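Local coordinates for bacterial microcompartment shell protein CutR (PDB 6XPJ) that forms homohexamers with a central pore as a minor shell component of the bacterial microcompartment for choline degradation, where it may confer heterogeneity and flexibility, at residues Pro18-Thr23 and Leu107-Val112; Ala67-Asp72 and Val92-Glu97. The protein carries 1 engineered substitution. All blocks are in the same frame, centred on the assembly; numbering follows the deposited sequence.

Contact 1: Pro18-Thr23 and Leu107-Val112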
loop_
_atom_site.group_PDB
_atom_site.type_symbol
_atom_site.label_atom_id
_atom_site.label_comp_id
_atom_site.label_asym_id
_atom_site.label_seq_id
_atom_site.Cartn_x
_atom_site.Cartn_y
_atom_site.Cartn_z
ATOM N N PRO C 18 -4.483 9.548 -6.458
ATOM C CA PRO C 18 -5.781 9.240 -5.895
ATOM C C PRO C 18 -6.903 9.900 -6.699
ATOM O O PRO C 18 -6.748 10.984 -7.266
ATOM C CB PRO C 18 -5.727 9.814 -4.464
ATOM C CG PRO C 18 -4.522 10.652 -4.376
ATOM C CD PRO C 18 -3.689 10.450 -5.624
ATOM N N GLY C 19 -8.022 9.201 -6.775
ATOM C CA GLY C 19 -9.272 9.773 -7.289
ATOM C C GLY C 19 -9.982 10.591 -6.227
ATOM O O GLY C 19 -9.417 10.826 -5.157
ATOM N N LYS C 20 -11.186 11.020 -6.573
ATOM C CA LYS C 20 -11.991 11.950 -5.765
ATOM C C LYS C 20 -13.357 11.322 -5.660
ATOM O O LYS C 20 -14.173 11.512 -6.545
ATOM C CB LYS C 20 -11.966 13.345 -6.375
ATOM C CG LYS C 20 -10.601 13.994 -6.316
ATOM C CD LYS C 20 -10.508 15.254 -7.170
ATOM C CE LYS C 20 -10.576 14.907 -8.648
ATOM N NZ LYS C 20 -9.902 15.903 -9.521
ATOM N N GLN C 21 -13.595 10.574 -4.584
ATOM C CA GLN C 21 -14.795 9.708 -4.538
ATOM C C GLN C 21 -15.168 9.418 -3.091
ATOM O O GLN C 21 -14.273 9.165 -2.273
ATOM C CB GLN C 21 -14.463 8.402 -5.275
ATOM C CG GLN C 21 -15.555 7.364 -5.259
ATOM C CD GLN C 21 -15.287 6.316 -6.315
ATOM O OE1 GLN C 21 -15.199 6.613 -7.503
ATOM N NE2 GLN C 21 -15.197 5.080 -5.871
ATOM N N ILE C 22 -16.467 9.349 -2.824
ATOM C CA ILE C 22 -17.019 8.631 -1.647
ATOM C C ILE C 22 -17.552 7.300 -2.150
ATOM O O ILE C 22 -18.450 7.282 -3.019
ATOM C CB ILE C 22 -18.096 9.447 -0.926
ATOM C CG1 ILE C 22 -17.485 10.731 -0.360
ATOM C CG2 ILE C 22 -18.760 8.577 0.132
ATOM C CD1 ILE C 22 -18.421 11.581 0.464
ATOM N N THR C 23 -17.001 6.201 -1.623
ATOM C CA THR C 23 -17.332 4.835 -2.084
ATOM C C THR C 23 -18.316 4.167 -1.119
ATOM O O THR C 23 -18.894 3.115 -1.458
ATOM C CB THR C 23 -16.065 3.997 -2.282
ATOM O OG1 THR C 23 -15.092 4.777 -2.992
ATOM C CG2 THR C 23 -16.370 2.736 -3.048
ATOM N N LEU C 107 -17.858 19.910 -4.011
ATOM C CA LEU C 107 -16.526 19.420 -4.460
ATOM C C LEU C 107 -16.621 18.747 -5.840
ATOM O O LEU C 107 -15.573 18.624 -6.492
ATOM C CB LEU C 107 -15.942 18.460 -3.427
ATOM C CG LEU C 107 -15.674 18.983 -2.022
ATOM C CD1 LEU C 107 -14.988 17.891 -1.206
ATOM C CD2 LEU C 107 -14.830 20.249 -2.016
ATOM N N GLY C 108 -17.780 18.301 -6.306
ATOM C CA GLY C 108 -17.888 17.613 -7.607
ATOM C C GLY C 108 -17.288 16.218 -7.594
ATOM O O GLY C 108 -17.029 15.653 -8.680
ATOM N N PHE C 109 -17.166 15.606 -6.414
ATOM C CA PHE C 109 -16.666 14.229 -6.281
ATOM C C PHE C 109 -17.710 13.225 -6.765
ATOM O O PHE C 109 -18.914 13.525 -6.717
ATOM C CB PHE C 109 -16.339 13.955 -4.820
ATOM C CG PHE C 109 -15.002 14.461 -4.347
ATOM C CD1 PHE C 109 -14.435 15.643 -4.825
ATOM C CD2 PHE C 109 -14.321 13.729 -3.384
ATOM C CE1 PHE C 109 -13.197 16.074 -4.357
ATOM C CE2 PHE C 109 -13.121 14.202 -2.880
ATOM C CZ PHE C 109 -12.559 15.352 -3.378
ATOM N N SER C 110 -17.253 12.056 -7.205
ATOM C CA SER C 110 -18.154 10.907 -7.447
ATOM C C SER C 110 -18.665 10.419 -6.089
ATOM O O SER C 110 -17.883 10.386 -5.130
ATOM C CB SER C 110 -17.468 9.820 -8.225
ATOM O OG SER C 110 -16.955 10.336 -9.442
ATOM N N THR C 111 -19.959 10.136 -5.994
ATOM C CA THR C 111 -20.541 9.695 -4.708
ATOM C C THR C 111 -21.503 8.556 -4.967
ATOM O O THR C 111 -22.323 8.608 -5.902
ATOM C CB THR C 111 -21.249 10.836 -3.955
ATOM O OG1 THR C 111 -22.295 11.363 -4.779
ATOM C CG2 THR C 111 -20.322 11.978 -3.625
ATOM N N VAL C 112 -21.513 7.641 -4.034
ATOM C CA VAL C 112 -22.506 6.551 -3.967
ATOM C C VAL C 112 -23.769 7.051 -3.271
ATOM O O VAL C 112 -23.759 8.047 -2.549
ATOM C CB VAL C 112 -21.913 5.357 -3.207
ATOM C CG1 VAL C 112 -20.814 4.711 -4.021
ATOM C CG2 VAL C 112 -21.459 5.748 -1.804
HETATM O O HOH W 1 -14.420 12.003 -9.309
#
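Lys-20 lays the first part of its side chain across the ring of Phe-109, and these two residues bury the most surface in the contact. The CB of Lys-20 stands 3.5 Å from the centroid of the Phe-109 ring, only 5° off its normal, a CH-pi contact centred on the face. CG follows over the CE1-CZ side, and beyond CD the chain bends at chi3 (-69°), while the two side chains as a whole cross at about a right angle. The opposite face of the ring carries CD1 of Leu-107 nearer its rim, and Phe-103 of helix 89-105 meets the ring edge-to-face. Beside this CH-pi contact the backbones pair in parallel. Ser-110 N donates to Lys-20 O, and Ile-22 N returns a bond of 2.9 Å to Ser-110 O; the same carbonyl oxygen also receives a CA-H contact from Gln-21. A third bond, Val-112 N to Ile-22 O, is 3.2 Å long and the most bent of the three (140° at the hydrogen). One ordered water donates to Lys-20 O, giving the carbonyl a second donor. In the conformer described here, Ser-110 OG accepts from the same water and is hydrogen-bonded to Glu-4 of a neighbouring subunit; Gln-21 OE1 is bonded to Arg-11 of that same subunit. On the face of the sheet opposite Gln-21 and Ser-110, Ile-22 packs against Ile-99 and Phe-103 of helix 89-105, with its CG2 4.4 Å from CG2 of Val-112. Gln-21 NE2 donates almost straight to Thr-23 OG1, 2.9 Å away and close to the amide plane. The pairing sets the C-terminal strand 110-116 at the edge of the chain's own sheet, beside strand 11-28, in the circularly permuted BMC fold of the EutS/PduU family.

Contact 2: Ala67-Asp72 and Val92-Glu97. Engineered in segment 67-72: Ala-67 (natural residue Lys).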
loop_
_atom_site.group_PDB
_atom_site.type_symbol
_atom_site.label_atom_id
_atom_site.label_comp_id
_atom_site.label_asym_id
_atom_site.label_seq_id
_atom_site.Cartn_x
_atom_site.Cartn_y
_atom_site.Cartn_z
ATOM N N ALA C 67 -21.251 18.869 12.392
ATOM C CA ALA C 67 -21.965 20.169 12.260
ATOM C C ALA C 67 -23.434 19.911 11.868
ATOM O O ALA C 67 -24.278 20.790 12.151
ATOM C CB ALA C 67 -21.301 21.070 11.265
ATOM N N ALA C 68 -23.731 18.784 11.205
ATOM C CA ALA C 68 -25.040 18.509 10.547
ATOM C C ALA C 68 -26.111 18.079 11.559
ATOM O O ALA C 68 -27.330 18.322 11.303
ATOM C CB ALA C 68 -24.863 17.442 9.489
ATOM N N ALA C 69 -25.721 17.376 12.617
ATOM C CA ALA C 69 -26.661 16.656 13.497
ATOM C C ALA C 69 -25.939 16.328 14.791
ATOM O O ALA C 69 -24.699 16.462 14.820
ATOM C CB ALA C 69 -27.130 15.392 12.812
ATOM N N ASN C 70 -26.695 15.897 15.796
ATOM C CA ASN C 70 -26.157 15.512 17.122
ATOM C C ASN C 70 -25.607 14.084 17.032
ATOM O O ASN C 70 -26.302 13.120 17.372
ATOM C CB ASN C 70 -27.223 15.612 18.204
ATOM C CG ASN C 70 -26.685 15.258 19.572
ATOM O OD1 ASN C 70 -25.471 15.219 19.779
ATOM N ND2 ASN C 70 -27.585 14.980 20.501
ATOM N N ILE C 71 -24.377 13.970 16.595
ATOM C CA ILE C 71 -23.688 12.665 16.457
ATOM C C ILE C 71 -22.428 12.742 17.319
ATOM O O ILE C 71 -21.977 13.855 17.685
ATOM C CB ILE C 71 -23.431 12.296 14.975
ATOM C CG1 ILE C 71 -22.606 13.347 14.233
ATOM C CG2 ILE C 71 -24.743 11.988 14.239
ATOM C CD1 ILE C 71 -21.138 13.095 14.233
ATOM N N ASP C 72 -21.893 11.578 17.658
ATOM C CA ASP C 72 -20.597 11.425 18.347
ATOM C C ASP C 72 -19.641 10.796 17.333
ATOM O O ASP C 72 -19.941 9.703 16.853
ATOM C CB ASP C 72 -20.765 10.536 19.576
ATOM C CG ASP C 72 -21.648 11.145 20.650
ATOM O OD1 ASP C 72 -21.513 12.341 20.897
ATOM O OD2 ASP C 72 -22.450 10.398 21.231
ATOM N N VAL C 92 -27.863 10.192 12.354
ATOM C CA VAL C 92 -26.785 9.539 11.560
ATOM C C VAL C 92 -27.124 9.674 10.068
ATOM O O VAL C 92 -26.236 10.029 9.271
ATOM C CB VAL C 92 -26.595 8.075 11.976
ATOM C CG1 VAL C 92 -25.720 7.348 10.972
ATOM C CG2 VAL C 92 -25.996 8.009 13.364
ATOM N N GLU C 93 -28.368 9.430 9.681
ATOM C CA GLU C 93 -28.747 9.612 8.257
ATOM C C GLU C 93 -28.554 11.073 7.824
ATOM O O GLU C 93 -28.089 11.316 6.675
ATOM C CB GLU C 93 -30.176 9.157 8.013
ATOM C CG GLU C 93 -30.351 7.686 8.194
ATOM C CD GLU C 93 -31.711 7.142 7.802
ATOM O OE1 GLU C 93 -31.849 5.914 7.811
ATOM O OE2 GLU C 93 -32.605 7.945 7.484
ATOM N N THR C 94 -28.971 12.059 8.641
ATOM C CA THR C 94 -28.826 13.492 8.307
ATOM C C THR C 94 -27.354 13.787 8.036
ATOM O O THR C 94 -27.033 14.437 7.035
ATOM C CB THR C 94 -29.381 14.400 9.411
ATOM O OG1 THR C 94 -30.788 14.147 9.424
ATOM C CG2 THR C 94 -29.080 15.865 9.178
ATOM N N SER C 95 -26.463 13.309 8.907
ATOM C CA SER C 95 -25.015 13.565 8.765
ATOM C C SER C 95 -24.495 12.924 7.467
ATOM O O SER C 95 -23.714 13.546 6.764
ATOM C CB SER C 95 -24.250 13.081 9.963
ATOM O OG SER C 95 -24.548 13.892 11.108
ATOM N N LEU C 96 -24.899 11.686 7.175
ATOM C CA LEU C 96 -24.445 11.014 5.937
ATOM C C LEU C 96 -24.951 11.792 4.727
ATOM O O LEU C 96 -24.196 11.978 3.779
ATOM C CB LEU C 96 -24.975 9.588 5.941
ATOM C CG LEU C 96 -24.304 8.647 6.928
ATOM C CD1 LEU C 96 -25.042 7.334 6.965
ATOM C CD2 LEU C 96 -22.837 8.427 6.563
ATOM N N GLU C 97 -26.212 12.190 4.725
ATOM C CA GLU C 97 -26.794 12.971 3.608
ATOM C C GLU C 97 -26.009 14.272 3.430
ATOM O O GLU C 97 -25.706 14.648 2.280
ATOM C CB GLU C 97 -28.233 13.321 3.938
ATOM C CG GLU C 97 -29.186 12.156 3.866
ATOM C CD GLU C 97 -30.498 12.412 4.576
ATOM O OE1 GLU C 97 -31.399 11.577 4.412
ATOM O OE2 GLU C 97 -30.625 13.433 5.293
#
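Ser-95 puts its hydroxyl among Ala-68, Ala-69 and Ile-71, where the end of helix 58-68 and the following turn lie against helix 89-105. Its OG comes within 3.4 Å of Ala-69 CB, the shortest approach between the two segments, and lies 3.7 Å from both CG1 and CG2 of Ile-71. The methyl of Ala-68 reaches the same oxygen, at 3.9 Å, and is equally near Ser-95 CA. With chi1 at -69°, OG sits anti to its own carbonyl carbon, beside the backbone N; it is hydrogen-bonded to Ala-65 O in helix 58-68 and weakly to Ser-91 O. About one helical turn earlier, Val-92 CG2 meets Ile-71 CG2 at 4.3 Å, and Phe-85 of strand 82-87 touches Ile-71, Val-92 and Ser-95, continuing the apolar packing toward the sheet.

The packing is looser around Thr-94, at the partly exposed margin. Its CG2, anti to the backbone N, lies 3.7 Å from Ala-68 O and 4.2 Å from Ala-69 CB, while OG1 bonds to Gln-90 O within its own helix. Asn-70, at the centre of an inverse gamma turn, is exposed and turned away from helix 89-105 at its CB, as the chain passes from the helix toward strand 72-77.

No hydrogen bond joins the two segments themselves. Cohesion between them is therefore van der Waals contact of methyl and methylene groups with a hydroxyl. A polar link between the helices is the bond of Ser-95 OG to Ala-65 O; that bond satisfies the hydroxyl of a buried residue, consistent with its place among methyl groups.

Overall arrangement
From the N terminus, helix 2-7 leads into the long strand 11-28, whose middle supplies the first half of contact 1. The chain then runs through helix 33-39, strand 46-53 and helix 58-68, whose end begins contact 2. That contact closes a short loop holding the strands 72-77 and 82-87, with 92-97 on helix 89-105. This helix leads on to strand 110-116, and Leu-107-Val-112 closes the much larger loop of contact 1, inside which contact 2 is nested. The centres lie 19 Å apart and the contacts do not touch. Contact 1 joins strands within the sheet, whereas contact 2 joins the end of helix 58-68 and the loop after it to helix 89-105, which links them.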